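Local coordinates for possible transcriptional regulatory arsR-family protein (PDB 3GW2) that belongs to the ArsR family of helix-turn-helix transcriptional regulators and takes part in a network that coordinates tolerance to the antitubercular drug bedaquiline, at residues 26-30 with 47-51; 65-69 with 80-86. All blocks are in the same frame, centred on the assembly; numbering follows the deposited sequence.

Contact 1: 26-30 with 47-51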
ATOM      1  N   ARG A  26      -1.238 -12.985   0.076  1.00 39.55           N
ATOM      2  CA  ARG A  26      -0.455 -14.062  -0.499  1.00 39.85           C
ATOM      3  C   ARG A  26       0.591 -13.541  -1.475  1.00 39.83           C
ATOM      4  O   ARG A  26       1.705 -14.048  -1.524  1.00 40.29           O
ATOM      5  CB  ARG A  26      -1.378 -15.088  -1.162  1.00 40.04           C
ATOM      6  CG  ARG A  26      -0.764 -16.450  -1.246  1.00 39.27           C
ATOM      7  CD  ARG A  26      -1.529 -17.342  -2.181  1.00 37.53           C
ATOM      8  NE  ARG A  26      -0.814 -18.596  -2.371  1.00 36.44           N
ATOM      9  CZ  ARG A  26      -1.174 -19.547  -3.223  1.00 37.31           C
ATOM     10  NH1 ARG A  26      -2.249 -19.391  -3.989  1.00 35.00           N
ATOM     11  NH2 ARG A  26      -0.450 -20.655  -3.313  1.00 37.00           N
ATOM     12  N   ARG A  27       0.246 -12.504  -2.230  1.00 39.85           N
ATOM     13  CA  ARG A  27       1.220 -11.805  -3.082  1.00 39.62           C
ATOM     14  C   ARG A  27       2.414 -11.221  -2.297  1.00 39.60           C
ATOM     15  O   ARG A  27       3.547 -11.143  -2.811  1.00 40.26           O
ATOM     16  CB  ARG A  27       0.484 -10.730  -3.889  1.00 40.34           C
ATOM     17  CG  ARG A  27       1.346  -9.782  -4.690  1.00 39.61           C
ATOM     18  CD  ARG A  27       0.588  -9.264  -5.899  1.00 40.81           C
ATOM     19  NE  ARG A  27      -0.419  -8.262  -5.569  1.00 43.15           N
ATOM     20  CZ  ARG A  27      -1.702  -8.315  -5.925  1.00 44.45           C
ATOM     21  NH1 ARG A  27      -2.170  -9.329  -6.636  1.00 44.15           N
ATOM     22  NH2 ARG A  27      -2.526  -7.335  -5.578  1.00 45.97           N
ATOM     23  N   LEU A  28       2.179 -10.831  -1.044  1.00 38.39           N
ATOM     24  CA  LEU A  28       3.247 -10.302  -0.184  1.00 37.31           C
ATOM     25  C   LEU A  28       4.323 -11.345   0.199  1.00 36.49           C
ATOM     26  O   LEU A  28       5.462 -10.991   0.542  1.00 35.53           O
ATOM     27  CB  LEU A  28       2.636  -9.687   1.072  1.00 37.80           C
ATOM     28  CG  LEU A  28       2.163  -8.217   1.037  1.00 38.88           C
ATOM     29  CD1 LEU A  28       1.806  -7.749  -0.352  1.00 40.96           C
ATOM     30  CD2 LEU A  28       0.998  -8.043   1.966  1.00 38.57           C
ATOM     31  N   GLN A  29       3.950 -12.620   0.157  1.00 35.32           N
ATOM     32  CA  GLN A  29       4.905 -13.719   0.350  1.00 35.44           C
ATOM     33  C   GLN A  29       6.034 -13.643  -0.665  1.00 34.71           C
ATOM     34  O   GLN A  29       7.190 -13.865  -0.328  1.00 34.76           O
ATOM     35  CB  GLN A  29       4.206 -15.076   0.255  1.00 35.13           C
ATOM     36  CG  GLN A  29       3.170 -15.291   1.345  1.00 36.61           C
ATOM     37  CD  GLN A  29       2.465 -16.626   1.241  1.00 38.49           C
ATOM     38  OE1 GLN A  29       1.363 -16.797   1.765  1.00 41.68           O
ATOM     39  NE2 GLN A  29       3.098 -17.583   0.580  1.00 37.32           N
ATOM     40  N   ILE A  30       5.694 -13.291  -1.899  1.00 34.74           N
ATOM     41  CA  ILE A  30       6.694 -13.079  -2.946  1.00 35.03           C
ATOM     42  C   ILE A  30       7.741 -12.067  -2.518  1.00 35.85           C
ATOM     43  O   ILE A  30       8.935 -12.279  -2.717  1.00 36.14           O
ATOM     44  CB  ILE A  30       6.049 -12.640  -4.283  1.00 35.09           C
ATOM     45  CG1 ILE A  30       5.193 -13.784  -4.866  1.00 34.91           C
ATOM     46  CG2 ILE A  30       7.139 -12.214  -5.276  1.00 34.67           C
ATOM     47  CD1 ILE A  30       4.294 -13.391  -6.054  1.00 34.80           C
ATOM     48  N   ALA A  47       8.097 -22.024  -4.480  1.00 26.90           N
ATOM     49  CA  ALA A  47       8.288 -21.617  -3.091  1.00 27.64           C
ATOM     50  C   ALA A  47       6.987 -21.161  -2.437  1.00 27.72           C
ATOM     51  O   ALA A  47       6.776 -21.387  -1.251  1.00 28.07           O
ATOM     52  CB  ALA A  47       9.356 -20.511  -2.982  1.00 26.99           C
ATOM     53  N   THR A  48       6.118 -20.515  -3.195  1.00 28.27           N
ATOM     54  CA  THR A  48       4.893 -19.974  -2.608  1.00 29.30           C
ATOM     55  C   THR A  48       3.688 -20.894  -2.816  1.00 30.20           C
ATOM     56  O   THR A  48       2.584 -20.572  -2.386  1.00 30.86           O
ATOM     57  CB  THR A  48       4.545 -18.618  -3.208  1.00 29.86           C
ATOM     58  OG1 THR A  48       4.352 -18.785  -4.619  1.00 30.14           O
ATOM     59  CG2 THR A  48       5.656 -17.623  -2.930  1.00 28.89           C
ATOM     60  N   GLY A  49       3.904 -22.033  -3.468  1.00 30.26           N
ATOM     61  CA  GLY A  49       2.819 -22.961  -3.770  1.00 30.81           C
ATOM     62  C   GLY A  49       1.809 -22.426  -4.788  1.00 31.47           C
ATOM     63  O   GLY A  49       0.678 -22.881  -4.804  1.00 30.54           O
HETATM   64  N   MSE A  50       2.221 -21.482  -5.640  1.00 31.45           N
HETATM   65  CA  MSE A  50       1.328 -20.918  -6.656  1.00 34.38           C
HETATM   66  C   MSE A  50       1.555 -21.631  -7.972  1.00 32.69           C
HETATM   67  O   MSE A  50       2.687 -21.941  -8.301  1.00 32.47           O
HETATM   68  CB  MSE A  50       1.583 -19.421  -6.888  1.00 33.73           C
HETATM   69  CG  MSE A  50       1.267 -18.502  -5.716  1.00 34.78           C
HETATM   70 SE   MSE A  50       1.958 -16.710  -6.133  1.00 44.93          SE
HETATM   71  CE  MSE A  50       1.917 -15.958  -4.308  1.00 38.76           C
ATOM     72  N   ASN A  51       0.489 -21.879  -8.729  1.00 31.93           N
ATOM     73  CA  ASN A  51       0.672 -22.320 -10.106  1.00 32.08           C
ATOM     74  C   ASN A  51       1.362 -21.190 -10.898  1.00 31.78           C
ATOM     75  O   ASN A  51       1.342 -20.024 -10.472  1.00 30.59           O
ATOM     76  CB  ASN A  51      -0.663 -22.710 -10.742  1.00 31.42           C
ATOM     77  CG  ASN A  51      -1.613 -21.526 -10.879  1.00 31.92           C
ATOM     78  OD1 ASN A  51      -1.636 -20.869 -11.910  1.00 31.85           O
ATOM     79  ND2 ASN A  51      -2.393 -21.251  -9.839  1.00 29.94           N
TER
HETATM   80  O   HOH W   1       1.352 -19.087  -0.637  1.00 40.99           O
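The carbonyl oxygen T48 O is gripped by two donors: NH2 of R26 reaches it over 3.2 Å, and a water donates to it over 2.6 Å. The bond from R26 is fairly straight, with an N-H...O angle of 151°, although T48 O lies somewhat out of the guanidinium plane. The same water accepts from R26 NE and from Q29 NE2, so it ties two side chains of 26-30 to one carbonyl at the end of helix 41-48. G49 takes a positive phi in a Schellman motif, a backbone shape that glycine adopts readily, and the chain turns sharply there. G49 O lies 2.9 Å from R26 NH2, a weak bond, its N-H...O angle only 124°. R26 spans the gap because its chain is extended from CG to NE, with CG anti to the backbone N (chi1 -155°). Over the centre of one face of its guanidinium lies CG of M50, 3.6 Å above the plane, and the two long side chains run antiparallel alongside one another. M50, present as selenomethionine, is extended beyond CG, which carries CE to 3.4 Å from R26 O and to 3.9 Å from I30 CD1. A flexible, unbranched apolar chain suits this place, lying against a flat cation at one end and a branched aliphatic at the other. T48 turns its own hydroxyl back to I44 O in its helix. The Schellman turn, with N51 as N-cap of the following helix, is the turn of the helix-turn-helix DNA-binding motif, here held by R26, Q29 and I30.

Contact 2: 65-69 with 80-86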
ATOM      1  N   GLY A  65       3.049  -1.913  -9.712  1.00 32.09           N
ATOM      2  CA  GLY A  65       3.165  -1.055  -8.549  1.00 32.07           C
ATOM      3  C   GLY A  65       4.590  -0.596  -8.299  1.00 32.46           C
ATOM      4  O   GLY A  65       4.860   0.076  -7.302  1.00 32.72           O
ATOM      5  N   GLY A  66       5.505  -0.961  -9.200  1.00 32.62           N
ATOM      6  CA  GLY A  66       6.886  -0.509  -9.125  1.00 32.69           C
ATOM      7  C   GLY A  66       7.714  -1.196  -8.055  1.00 33.08           C
ATOM      8  O   GLY A  66       8.802  -0.716  -7.709  1.00 33.96           O
ATOM      9  N   LEU A  67       7.229  -2.335  -7.566  1.00 32.55           N
ATOM     10  CA  LEU A  67       7.804  -2.987  -6.391  1.00 32.37           C
ATOM     11  C   LEU A  67       8.854  -4.046  -6.736  1.00 32.18           C
ATOM     12  O   LEU A  67       9.702  -4.382  -5.906  1.00 32.14           O
ATOM     13  CB  LEU A  67       6.701  -3.601  -5.519  1.00 32.27           C
ATOM     14  CG  LEU A  67       5.666  -2.659  -4.890  1.00 32.53           C
ATOM     15  CD1 LEU A  67       4.750  -3.432  -3.958  1.00 32.72           C
ATOM     16  CD2 LEU A  67       6.318  -1.491  -4.151  1.00 33.12           C
ATOM     17  N   VAL A  68       8.779  -4.577  -7.952  1.00 31.76           N
ATOM     18  CA  VAL A  68       9.772  -5.525  -8.449  1.00 31.30           C
ATOM     19  C   VAL A  68      10.229  -5.122  -9.859  1.00 31.75           C
ATOM     20  O   VAL A  68       9.524  -4.383 -10.559  1.00 31.26           O
ATOM     21  CB  VAL A  68       9.239  -6.987  -8.467  1.00 31.40           C
ATOM     22  CG1 VAL A  68       8.964  -7.499  -7.044  1.00 31.95           C
ATOM     23  CG2 VAL A  68       7.993  -7.126  -9.356  1.00 29.42           C
ATOM     24  N   GLU A  69      11.411  -5.591 -10.257  1.00 31.85           N
ATOM     25  CA  GLU A  69      11.854  -5.483 -11.647  1.00 32.28           C
ATOM     26  C   GLU A  69      12.137  -6.872 -12.181  1.00 32.41           C
ATOM     27  O   GLU A  69      12.314  -7.810 -11.402  1.00 31.42           O
ATOM     28  CB  GLU A  69      13.087  -4.591 -11.777  1.00 32.92           C
ATOM     29  CG  GLU A  69      12.839  -3.178 -11.270  1.00 35.72           C
ATOM     30  CD  GLU A  69      13.184  -2.114 -12.277  1.00 40.98           C
ATOM     31  OE1 GLU A  69      14.008  -2.386 -13.179  1.00 43.58           O
ATOM     32  OE2 GLU A  69      12.636  -0.990 -12.163  1.00 43.37           O
ATOM     33  N   ARG A  80      13.236  -9.277  -9.081  0.50 29.49           N
ATOM     34  CA  ARG A  80      13.786  -8.823  -7.822  0.50 29.29           C
ATOM     35  C   ARG A  80      13.099  -7.567  -7.332  0.50 29.68           C
ATOM     36  O   ARG A  80      12.498  -6.817  -8.095  0.50 28.19           O
ATOM     37  CB  ARG A  80      15.294  -8.570  -7.900  0.50 28.66           C
ATOM     38  CG  ARG A  80      15.831  -8.105  -9.231  0.50 28.43           C
ATOM     39  CD  ARG A  80      15.376  -6.742  -9.652  0.50 26.84           C
ATOM     40  NE  ARG A  80      16.463  -5.898 -10.177  0.50 27.77           N
ATOM     41  CZ  ARG A  80      16.921  -5.911 -11.428  0.50 28.31           C
ATOM     42  NH1 ARG A  80      16.452  -6.757 -12.338  0.50 27.81           N
ATOM     43  NH2 ARG A  80      17.886  -5.074 -11.769  0.50 31.35           N
ATOM     44  N   ILE A  81      13.228  -7.361  -6.034  1.00 31.17           N
ATOM     45  CA  ILE A  81      12.811  -6.130  -5.372  1.00 32.37           C
ATOM     46  C   ILE A  81      13.486  -4.950  -6.062  1.00 32.71           C
ATOM     47  O   ILE A  81      14.689  -4.966  -6.274  1.00 32.10           O
ATOM     48  CB  ILE A  81      13.114  -6.234  -3.863  1.00 32.53           C
ATOM     49  CG1 ILE A  81      12.013  -7.108  -3.233  1.00 34.07           C
ATOM     50  CG2 ILE A  81      13.254  -4.825  -3.187  1.00 32.53           C
ATOM     51  CD1 ILE A  81      12.254  -7.465  -1.805  1.00 37.69           C
ATOM     52  N   ALA A  82      12.678  -3.958  -6.446  1.00 33.76           N
ATOM     53  CA  ALA A  82      13.101  -2.883  -7.351  1.00 34.63           C
ATOM     54  C   ALA A  82      14.191  -1.949  -6.814  1.00 35.52           C
ATOM     55  O   ALA A  82      14.990  -1.418  -7.599  1.00 36.35           O
ATOM     56  CB  ALA A  82      11.889  -2.079  -7.831  1.00 34.51           C
ATOM     57  N   GLY A  83      14.222  -1.725  -5.500  1.00 35.97           N
ATOM     58  CA  GLY A  83      15.351  -1.006  -4.882  1.00 35.81           C
ATOM     59  C   GLY A  83      15.302  -1.005  -3.368  1.00 35.78           C
ATOM     60  O   GLY A  83      14.421  -1.631  -2.770  1.00 35.55           O
ATOM     61  N   GLU A  84      16.247  -0.296  -2.747  1.00 35.55           N
ATOM     62  CA  GLU A  84      16.256  -0.123  -1.295  1.00 36.31           C
ATOM     63  C   GLU A  84      14.969   0.538  -0.766  1.00 35.93           C
ATOM     64  O   GLU A  84      14.412   0.094   0.248  1.00 35.97           O
ATOM     65  CB  GLU A  84      17.475   0.709  -0.855  1.00 36.82           C
ATOM     66  CG  GLU A  84      17.427   1.145   0.625  1.00 39.66           C
ATOM     67  CD  GLU A  84      18.157   0.116   1.564  1.00 44.05           C
ATOM     68  OE1 GLU A  84      17.940  -1.125   1.438  1.00 44.88           O
ATOM     69  OE2 GLU A  84      18.954   0.565   2.438  1.00 45.16           O
ATOM     70  N   ASP A  85      14.515   1.599  -1.443  1.00 35.51           N
ATOM     71  CA  ASP A  85      13.302   2.313  -1.034  1.00 35.42           C
ATOM     72  C   ASP A  85      12.117   1.338  -0.932  1.00 34.82           C
ATOM     73  O   ASP A  85      11.299   1.435  -0.013  1.00 34.34           O
ATOM     74  CB  ASP A  85      12.998   3.491  -1.981  1.00 35.46           C
ATOM     75  CG  ASP A  85      14.018   4.650  -1.846  1.00 38.69           C
ATOM     76  OD1 ASP A  85      14.870   4.632  -0.925  1.00 40.48           O
ATOM     77  OD2 ASP A  85      13.971   5.603  -2.663  1.00 41.64           O
ATOM     78  N   VAL A  86      12.049   0.383  -1.858  1.00 34.34           N
ATOM     79  CA  VAL A  86      11.031  -0.676  -1.805  1.00 34.05           C
ATOM     80  C   VAL A  86      11.245  -1.633  -0.615  1.00 33.91           C
ATOM     81  O   VAL A  86      10.277  -2.033   0.035  1.00 33.08           O
ATOM     82  CB  VAL A  86      10.914  -1.442  -3.152  1.00 34.22           C
ATOM     83  CG1 VAL A  86       9.918  -2.594  -3.042  1.00 34.02           C
ATOM     84  CG2 VAL A  86      10.487  -0.488  -4.267  1.00 33.64           C
TER
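E69 and R80 face each other as an antiparallel hydrogen-bonded pair, their side chains on the same face of the sheet. Along E69, CB comes first, 3.8 Å from R80 CD, but R80 is modelled in two conformations and its path is doubtful. CG follows, 3.7 Å from A82 CB and a little farther from A82 CA. The chain then bends at chi2 (-126°) towards the carboxylate, whose OE1 stays 4.9 Å from R80 NH2 in the conformer given, too far for a salt bridge; the contact is between aliphatic carbons. Glutamate suits this exposed place, its methylenes covering A82, whose small methyl also fits against G66 O. In the backbone, E69 N gives a 2.7 Å bond to R80 O and R80 N returns one to E69 O. A third bond, A82 N to L67 O at 3.1 Å, reaches its acceptor from 49° above the carbonyl plane, as the strands give way to loop. Past it, the two methyls of V86 let it touch L67 O and L67 CD2 with CG1, anti to its backbone N (chi1 176°), and G66 O with CG2. G66, with positive phi, ends the preceding helix in a Schellman motif. The contact thus closes the base of the hairpin 68-73/76-81, where helix 52-64 enters it and helix 84-98 leaves. L67 reaches helix 11-22, V68 and I81 lie against helix 27-34, and V96 of the second subunit packs on both L67 and V86.

Contacts 1 and 2 follow one another along the chain and lie on opposite sides of its centre, their own centres about 17 Å apart and their nearest atoms about 5 Å apart without touching. Helix 52-64 bridges them: it starts just after contact 1 and ends just before contact 2, and its L62 packs on I30 of the first and on L67 and V68 of the second. Contact 1 includes part of the DNA-binding motif, 41-64, whereas contact 2 leads from the hairpin into helix 84-98. Both join parts of the winged helix fold. Segment 26-30 meets V15 and K8 of the second subunit through L28 and Q29; in contact 2 both segments touch that subunit, through L67, D85 and V86.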